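Local coordinates for protein UDP-glucose:anthocyanidin 3-O-glucosyltransferase (Clitoria ternatea, PDB 4REL) that is a plant UDP-glycosyltransferase of the GT-B fold, built from two Rossmann-like domains that face each other across a cleft, at residues V275-P279 / Q280-A284; W298-K301 / E302-S306. One frame throughout, in Å; residues are numbered along the deposited sequence.

In the fold
Interactions 1 and 2 follow one another along the chain in the C-terminal Rossmann-like domain, within the family region. Strand 266-270 leads into the loop of interaction 1, helix 279-292 starts there, and strand 296-299 then runs beside and parallel to strand 266-270, completing a beta-alpha-beta crossover. Interaction 2 takes up the chain as it leaves that strand. Interaction 1 thus lies within the crossover, at its strand-to-helix loop, and interaction 2 just beyond its second strand. Their centres are about 11 Å apart, and they meet where Val282 O packs against Trp298 CH2 at 3.5 Å, joining the helix start to the strand that follows.

Interaction 1 of 2, residues V275-P279 / Q280-A284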
ATOM      1  N   VAL A 275      11.440   4.217  -4.575  1.00 52.08           N
ATOM      2  CA  VAL A 275      12.100   4.959  -5.639  1.00 50.83           C
ATOM      3  C   VAL A 275      12.804   6.155  -5.011  1.00 43.35           C
ATOM      4  O   VAL A 275      12.240   6.824  -4.147  1.00 36.89           O
ATOM      5  CB  VAL A 275      11.105   5.404  -6.739  1.00 51.95           C
ATOM      6  CG1 VAL A 275      11.768   6.346  -7.727  1.00 52.48           C
ATOM      7  CG2 VAL A 275      10.566   4.193  -7.472  1.00 53.72           C
ATOM      8  N   SER A 276      14.050   6.391  -5.411  1.00 46.30           N
ATOM      9  CA  SER A 276      14.785   7.555  -4.937  1.00 51.56           C
ATOM     10  C   SER A 276      14.209   8.815  -5.568  1.00 49.57           C
ATOM     11  O   SER A 276      14.036   8.884  -6.786  1.00 52.88           O
ATOM     12  CB  SER A 276      16.272   7.432  -5.276  1.00 58.83           C
ATOM     13  OG  SER A 276      16.996   8.562  -4.813  1.00 63.78           O
ATOM     14  N   PRO A 277      13.897   9.818  -4.740  1.00 43.51           N
ATOM     15  CA  PRO A 277      13.430  11.082  -5.305  1.00 37.99           C
ATOM     16  C   PRO A 277      14.594  11.748  -6.016  1.00 33.61           C
ATOM     17  O   PRO A 277      15.744  11.564  -5.594  1.00 30.14           O
ATOM     18  CB  PRO A 277      13.039  11.889  -4.070  1.00 40.65           C
ATOM     19  CG  PRO A 277      13.922  11.349  -2.990  1.00 44.76           C
ATOM     20  CD  PRO A 277      14.068   9.884  -3.279  1.00 47.58           C
ATOM     21  N   PRO A 278      14.315  12.486  -7.099  1.00 27.23           N
ATOM     22  CA  PRO A 278      15.383  13.255  -7.741  1.00 22.44           C
ATOM     23  C   PRO A 278      16.032  14.157  -6.704  1.00 21.77           C
ATOM     24  O   PRO A 278      15.310  14.810  -5.942  1.00 18.08           O
ATOM     25  CB  PRO A 278      14.630  14.106  -8.771  1.00 24.84           C
ATOM     26  CG  PRO A 278      13.408  13.313  -9.090  1.00 27.88           C
ATOM     27  CD  PRO A 278      13.024  12.619  -7.798  1.00 23.77           C
ATOM     28  N   PRO A 279      17.371  14.197  -6.663  1.00 20.23           N
ATOM     29  CA  PRO A 279      18.040  15.054  -5.679  1.00 19.32           C
ATOM     30  C   PRO A 279      17.558  16.504  -5.713  1.00 19.75           C
ATOM     31  O   PRO A 279      17.463  17.133  -4.662  1.00 16.84           O
ATOM     32  CB  PRO A 279      19.523  14.965  -6.072  1.00 21.12           C
ATOM     33  CG  PRO A 279      19.542  14.363  -7.449  1.00 26.21           C
ATOM     34  CD  PRO A 279      18.334  13.478  -7.512  1.00 23.39           C
ATOM     35  N   GLN A 280      17.241  17.024  -6.897  1.00 15.55           N
ATOM     36  CA  GLN A 280      16.765  18.399  -6.985  1.00 19.80           C
ATOM     37  C   GLN A 280      15.425  18.592  -6.265  1.00 14.68           C
ATOM     38  O   GLN A 280      15.134  19.677  -5.768  1.00 16.34           O
ATOM     39  CB  GLN A 280      16.682  18.871  -8.448  1.00 28.89           C
ATOM     40  CG  GLN A 280      15.737  18.068  -9.345  1.00 40.26           C
ATOM     41  CD  GLN A 280      16.428  16.922 -10.069  1.00 46.24           C
ATOM     42  OE1 GLN A 280      17.357  16.301  -9.546  1.00 40.12           O
ATOM     43  NE2 GLN A 280      15.970  16.637 -11.284  1.00 54.53           N
ATOM     44  N   GLU A 281      14.614  17.542  -6.193  1.00 14.48           N
ATOM     45  CA  GLU A 281      13.360  17.637  -5.444  1.00 15.77           C
ATOM     46  C   GLU A 281      13.581  17.536  -3.943  1.00 18.17           C
ATOM     47  O   GLU A 281      12.843  18.145  -3.162  1.00 17.02           O
ATOM     48  CB  GLU A 281      12.343  16.598  -5.925  1.00 17.48           C
ATOM     49  CG  GLU A 281      11.653  17.030  -7.188  1.00 17.53           C
ATOM     50  CD  GLU A 281      10.594  16.072  -7.638  1.00 18.95           C
ATOM     51  OE1 GLU A 281      10.822  15.384  -8.651  1.00 21.28           O
ATOM     52  OE2 GLU A 281       9.523  16.015  -6.996  1.00 13.12           O
ATOM     53  N   VAL A 282      14.592  16.772  -3.536  1.00 14.04           N
ATOM     54  CA  VAL A 282      14.963  16.734  -2.123  1.00 16.01           C
ATOM     55  C   VAL A 282      15.391  18.136  -1.691  1.00 14.40           C
ATOM     56  O   VAL A 282      14.965  18.631  -0.645  1.00 13.47           O
ATOM     57  CB  VAL A 282      16.097  15.736  -1.846  1.00 15.25           C
ATOM     58  CG1 VAL A 282      16.476  15.767  -0.373  1.00 13.94           C
ATOM     59  CG2 VAL A 282      15.676  14.337  -2.261  1.00 16.41           C
ATOM     60  N   VAL A 283      16.224  18.778  -2.502  1.00 14.53           N
ATOM     61  CA  VAL A 283      16.640  20.148  -2.227  1.00 10.95           C
ATOM     62  C   VAL A 283      15.433  21.087  -2.169  1.00 15.60           C
ATOM     63  O   VAL A 283      15.333  21.916  -1.272  1.00 13.82           O
ATOM     64  CB  VAL A 283      17.632  20.676  -3.282  1.00 13.41           C
ATOM     65  CG1 VAL A 283      17.863  22.173  -3.090  1.00 13.59           C
ATOM     66  CG2 VAL A 283      18.945  19.912  -3.204  1.00 18.60           C
ATOM     67  N   ALA A 284      14.523  20.946  -3.132  1.00 13.98           N
ATOM     68  CA  ALA A 284      13.319  21.772  -3.175  1.00 12.57           C
ATOM     69  C   ALA A 284      12.464  21.605  -1.923  1.00 14.91           C
ATOM     70  O   ALA A 284      11.930  22.586  -1.394  1.00 15.29           O
ATOM     71  CB  ALA A 284      12.490  21.459  -4.420  1.00 14.85           C
TER
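Pro277 meets Val282 through CG, which lies 3.5 Å from Val282 CG2, the two side chains crossing at a slant. This methyl comes back toward the loop because it lies beside the backbone N of Val282, opposite the carbonyl carbon. Pro278, the N-cap, has a carbonyl gripped twice: Glu281 N reaches Pro278 O at 2.8 Å from well above the carbonyl plane, while Val282 N arrives in that plane at 3.2 Å with a straighter bond (155°). The Glu281 side chain lies beside that of Pro278, pointing the same way, with Glu281 OE1 3.3 Å from Pro278 CG. The carboxylate is claimed elsewhere, by a salt bridge from OE1 to Arg362 and a bond from Phe390 N to OE2. Gln280 folds back instead: CG sits between its backbone N and carbonyl carbon (chi1 61°), and a bend at chi2 sets Gln280 CD 3.6 Å from Pro278 CB. Pro279 O continues the helical series that Pro278 O begins, taking Val283 N at 3.0 Å. Pro279 lacks an N-H, which costs nothing in a first turn. The turn opens helix 279-292 after strand 266-270, with Pro277 on Phe271 and with Pro279 and Val282 both against Ile307.

Interaction 2 of 2, residues W298-K301 / E302-S306; sequences WALK and ESLLS
Leu300 and Leu304 meet through their methyl groups, the two side chains crossing at about a right angle with Leu300 CD1 3.6 Å from Leu304 CD1. Leu300 CD1 also lies 3.8 Å from Leu304 CB. Leu300 CD2 faces two ways: it touches Leu305 CD2 at 4.1 Å, and it rests above one face of the Trp298 indole, 4.1 Å from the ring plane and displaced toward the rim. CG of Leu300 stands opposite the backbone N (chi1 177°), which sets CD1 toward Leu304 and CD2 between Leu305 and the indole. Leu308 and Val322 add further apolar contacts to Leu300, and Val322 also touches Leu305. The hydrogen bonding is all backbone. Leu304 N binds Lys301 O at 2.9 Å, closing a type I turn whose corners are Glu302 and Ser303; the donor lies well above the carbonyl plane. One residue on, Leu305 N bonds to Glu302 O at 3.1 Å and winds the chain through a second, overlapping turn. Among the charged chains, Lys301 runs out fully extended beyond CG, its side chain touching Thr273, and Glu302 touches Ser324. Polar bonds thus fix only the main chain here, while the side chains join by apolar packing: the two turns bring Leu304 and Leu305 back onto Leu300, and the exposed Lys301 and Glu302 run off in different directions.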
ATOM      1  N   TRP A 298      10.521  15.448   9.184  1.00  9.20           N
ATOM      2  CA  TRP A 298      10.807  14.880   7.872  1.00  8.26           C
ATOM      3  C   TRP A 298      11.543  13.564   8.076  1.00 11.46           C
ATOM      4  O   TRP A 298      12.657  13.543   8.616  1.00 11.45           O
ATOM      5  CB  TRP A 298      11.655  15.867   7.058  1.00  7.31           C
ATOM      6  CG  TRP A 298      11.953  15.481   5.628  1.00 11.02           C
ATOM      7  CD1 TRP A 298      11.523  14.366   4.959  1.00 14.60           C
ATOM      8  CD2 TRP A 298      12.744  16.232   4.691  1.00 11.12           C
ATOM      9  NE1 TRP A 298      11.994  14.386   3.657  1.00 12.22           N
ATOM     10  CE2 TRP A 298      12.754  15.512   3.476  1.00  9.56           C
ATOM     11  CE3 TRP A 298      13.452  17.437   4.769  1.00 11.04           C
ATOM     12  CZ2 TRP A 298      13.439  15.960   2.348  1.00 11.09           C
ATOM     13  CZ3 TRP A 298      14.138  17.880   3.647  1.00  9.71           C
ATOM     14  CH2 TRP A 298      14.127  17.143   2.455  1.00 11.79           C
ATOM     15  N   ALA A 299      10.900  12.464   7.685  1.00  8.50           N
ATOM     16  CA  ALA A 299      11.531  11.157   7.732  1.00 11.74           C
ATOM     17  C   ALA A 299      12.260  11.009   6.416  1.00 13.29           C
ATOM     18  O   ALA A 299      11.631  10.912   5.359  1.00 14.83           O
ATOM     19  CB  ALA A 299      10.491  10.060   7.903  1.00 16.89           C
ATOM     20  N   LEU A 300      13.589  11.026   6.495  1.00 13.33           N
ATOM     21  CA  LEU A 300      14.462  11.093   5.331  1.00 16.19           C
ATOM     22  C   LEU A 300      15.599  10.083   5.494  1.00 18.94           C
ATOM     23  O   LEU A 300      16.265  10.057   6.535  1.00 18.09           O
ATOM     24  CB  LEU A 300      15.044  12.512   5.207  1.00 14.90           C
ATOM     25  CG  LEU A 300      16.049  12.799   4.088  1.00 20.49           C
ATOM     26  CD1 LEU A 300      15.376  12.744   2.727  1.00 23.42           C
ATOM     27  CD2 LEU A 300      16.715  14.153   4.283  1.00 19.30           C
ATOM     28  N   LYS A 301      15.827   9.256   4.473  1.00 19.61           N
ATOM     29  CA  LYS A 301      16.939   8.307   4.508  1.00 19.27           C
ATOM     30  C   LYS A 301      18.279   8.994   4.741  1.00 15.93           C
ATOM     31  O   LYS A 301      18.569  10.052   4.172  1.00 17.66           O
ATOM     32  CB  LYS A 301      17.011   7.474   3.223  1.00 30.13           C
ATOM     33  CG  LYS A 301      15.986   6.356   3.153  1.00 43.81           C
ATOM     34  CD  LYS A 301      16.199   5.475   1.926  1.00 51.45           C
ATOM     35  CE  LYS A 301      15.043   4.493   1.746  1.00 54.10           C
ATOM     36  NZ  LYS A 301      15.141   3.704   0.481  1.00 51.39           N
ATOM     37  N   GLU A 302      19.091   8.351   5.574  1.00 20.37           N
ATOM     38  CA  GLU A 302      20.393   8.837   5.999  1.00 25.78           C
ATOM     39  C   GLU A 302      21.293   9.242   4.833  1.00 16.81           C
ATOM     40  O   GLU A 302      22.026  10.227   4.901  1.00 17.79           O
ATOM     41  CB  GLU A 302      21.043   7.698   6.781  1.00 34.20           C
ATOM     42  CG  GLU A 302      22.236   8.049   7.595  1.00 33.63           C
ATOM     43  CD  GLU A 302      22.647   6.895   8.486  1.00 29.90           C
ATOM     44  OE1 GLU A 302      23.451   6.052   8.044  1.00 38.98           O
ATOM     45  OE2 GLU A 302      22.140   6.819   9.619  1.00 29.42           O
ATOM     46  N   SER A 303      21.227   8.467   3.757  1.00 22.07           N
ATOM     47  CA  SER A 303      22.100   8.669   2.611  1.00 23.74           C
ATOM     48  C   SER A 303      21.769   9.951   1.858  1.00 22.95           C
ATOM     49  O   SER A 303      22.555  10.417   1.029  1.00 21.96           O
ATOM     50  CB  SER A 303      22.011   7.466   1.677  1.00 25.33           C
ATOM     51  OG  SER A 303      20.668   7.100   1.462  1.00 26.55           O
ATOM     52  N   LEU A 304      20.604  10.527   2.153  1.00 20.81           N
ATOM     53  CA  LEU A 304      20.196  11.772   1.518  1.00 19.00           C
ATOM     54  C   LEU A 304      20.612  13.021   2.298  1.00 19.21           C
ATOM     55  O   LEU A 304      20.454  14.138   1.804  1.00 17.01           O
ATOM     56  CB  LEU A 304      18.689  11.766   1.256  1.00 18.78           C
ATOM     57  CG  LEU A 304      18.249  10.687   0.259  1.00 23.76           C
ATOM     58  CD1 LEU A 304      16.748  10.522   0.222  1.00 26.67           C
ATOM     59  CD2 LEU A 304      18.780  10.999  -1.137  1.00 26.92           C
ATOM     60  N   LEU A 305      21.148  12.844   3.506  1.00 17.67           N
ATOM     61  CA  LEU A 305      21.535  14.007   4.305  1.00 16.85           C
ATOM     62  C   LEU A 305      22.561  14.878   3.585  1.00 18.80           C
ATOM     63  O   LEU A 305      22.543  16.102   3.712  1.00 17.61           O
ATOM     64  CB  LEU A 305      22.063  13.593   5.683  1.00 12.99           C
ATOM     65  CG  LEU A 305      21.043  12.931   6.603  1.00 18.52           C
ATOM     66  CD1 LEU A 305      21.709  12.512   7.905  1.00 19.37           C
ATOM     67  CD2 LEU A 305      19.916  13.908   6.880  1.00 20.34           C
ATOM     68  N   SER A 306      23.440  14.243   2.810  1.00 18.60           N
ATOM     69  CA  SER A 306      24.547  14.952   2.166  1.00 19.41           C
ATOM     70  C   SER A 306      24.102  15.879   1.037  1.00 20.66           C
ATOM     71  O   SER A 306      24.863  16.746   0.603  1.00 21.74           O
ATOM     72  CB  SER A 306      25.602  13.964   1.640  1.00 18.91           C
ATOM     73  OG  SER A 306      25.030  13.029   0.735  1.00 23.75           O
TER